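Local coordinates for Rep protein (Adeno-associated virus - 5, PDB 1M55) that acts as the viral origin-binding endonuclease that nicks viral DNA at the origin, as in rolling-circle replication, at the zinc ion site. Numbering follows the deposited sequence.

The zinc ion site. Residues 6, 80, 82, 87, 89, 91, 157, 161. With ZN (zinc ion), chain B.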
# COMPACT_ATOMS: atom_id res chain seq x y z
N GLU A 6 1.45 -9.36 -4.17
CA GLU A 6 1.24 -8.51 -3.01
C GLU A 6 2.57 -8.19 -2.36
O GLU A 6 3.35 -9.09 -2.06
CB GLU A 6 0.33 -9.13 -1.95
CG GLU A 6 0.14 -8.18 -0.75
CD GLU A 6 -0.64 -8.79 0.41
OE1 GLU A 6 -0.21 -9.83 0.95
OE2 GLU A 6 -1.68 -8.20 0.79
N GLN A 80 -3.94 -0.59 -0.03
CA GLN A 80 -4.63 -0.22 1.19
C GLN A 80 -3.65 0.09 2.31
O GLN A 80 -2.75 -0.71 2.60
CB GLN A 80 -5.61 -1.32 1.61
CG GLN A 80 -6.42 -0.98 2.85
CD GLN A 80 -7.69 -1.79 2.95
OE1 GLN A 80 -8.63 -1.57 2.20
NE2 GLN A 80 -7.72 -2.74 3.87
N GLU A 82 -2.92 0.70 6.19
CA GLU A 82 -3.47 0.27 7.47
C GLU A 82 -2.58 0.59 8.66
O GLU A 82 -1.36 0.73 8.53
CB GLU A 82 -3.72 -1.24 7.46
CG GLU A 82 -4.75 -1.72 6.44
CD GLU A 82 -4.85 -3.23 6.37
OE1 GLU A 82 -4.21 -3.93 7.19
OE2 GLU A 82 -5.57 -3.73 5.49
N TYR A 87 3.00 -1.93 13.03
CA TYR A 87 3.40 -0.93 12.04
C TYR A 87 2.30 -0.42 11.15
O TYR A 87 1.30 -1.11 10.91
CB TYR A 87 4.43 -1.54 11.08
CG TYR A 87 5.66 -2.14 11.71
CD1 TYR A 87 5.71 -3.49 12.03
CD2 TYR A 87 6.78 -1.35 11.97
CE1 TYR A 87 6.85 -4.05 12.59
CE2 TYR A 87 7.93 -1.90 12.53
CZ TYR A 87 7.95 -3.25 12.83
OH TYR A 87 9.08 -3.82 13.37
N HIS A 89 1.29 0.15 7.57
CA HIS A 89 1.80 -0.56 6.41
C HIS A 89 0.84 -0.51 5.23
O HIS A 89 -0.35 -0.22 5.39
CB HIS A 89 2.09 -2.02 6.77
CG HIS A 89 0.90 -2.77 7.28
ND1 HIS A 89 0.42 -2.67 8.57
CD2 HIS A 89 0.03 -3.59 6.63
CE1 HIS A 89 -0.69 -3.41 8.66
NE2 HIS A 89 -0.96 -3.98 7.50
N HIS A 91 -0.71 -2.61 1.92
CA HIS A 91 -0.92 -3.87 1.22
C HIS A 91 -0.93 -3.37 -0.21
O HIS A 91 -1.85 -2.66 -0.62
CB HIS A 91 -2.28 -4.50 1.56
CG HIS A 91 -2.32 -5.15 2.90
ND1 HIS A 91 -2.11 -6.50 3.11
CD2 HIS A 91 -2.52 -4.61 4.13
CE1 HIS A 91 -2.20 -6.73 4.42
NE2 HIS A 91 -2.45 -5.62 5.08
N LYS A 157 -11.82 -4.39 6.38
CA LYS A 157 -11.17 -3.58 7.40
C LYS A 157 -11.93 -2.29 7.68
O LYS A 157 -12.43 -1.65 6.75
CB LYS A 157 -9.72 -3.25 7.00
CG LYS A 157 -8.69 -4.31 7.38
CD LYS A 157 -8.70 -5.49 6.44
CE LYS A 157 -7.75 -6.58 6.92
NZ LYS A 157 -6.35 -6.12 7.03
N GLU A 161 -8.06 0.65 11.88
CA GLU A 161 -7.13 -0.21 11.15
C GLU A 161 -7.03 0.30 9.71
O GLU A 161 -5.94 0.46 9.17
CB GLU A 161 -7.56 -1.68 11.15
CG GLU A 161 -6.55 -2.56 10.42
CD GLU A 161 -6.92 -4.03 10.39
OE1 GLU A 161 -7.91 -4.43 11.03
OE2 GLU A 161 -6.19 -4.80 9.72
ZN ZN B . -2.56 -5.18 7.03
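Opposite first torsions bring two histidines of strand 88-95 to one zinc ion: His89 has CG in the crowded position between backbone N and carbonyl carbon (chi1 59°), whereas His91 has CG anti to the carbonyl carbon (chi1 -77°). They form the HUH metal-binding motif of rolling-circle replication nucleases. From the neighbouring strand 77-83, Glu82, with CG anti to the carbonyl carbon and its chain extended beyond, reaches the ion. Both imidazoles bind ZN through NE2, His91 at 2.0 Å and His89 at 2.1 Å, and Glu82 OE1 binds ZN at 2.1 Å. The angles between these ligands are near tetrahedral; further ligands such as water may be unseen. In this nuclease family the metal polarises the scissile phosphate; the site probably serves this role, with zinc perhaps acquired in purification or crystallisation in place of the catalytic divalent ion.

Second-shell acceptors fix both rings through their ND1 edges. His91 ND1 gives an almost straight, in-plane bond to Glu6 OE2 (2.9 Å), although it meets that carboxylate from above its plane; the acid may make the imidazole a stronger donor to zinc. His89 ND1 likewise points in its ring plane to Tyr87 O, 2.9 Å away, coming from above the carbonyl plane. Glu82 OE2 accepts from Gln80 NE2, 2.9 Å away, on its anti lone pair, and from Lys157 NZ above the carboxylate plane. Bent at chi2 and chi4, Lys157 curls its amine between carboxylates, forming salt bridges to Glu82 OE2 and Glu161 OE2, each 3.0 Å from NZ.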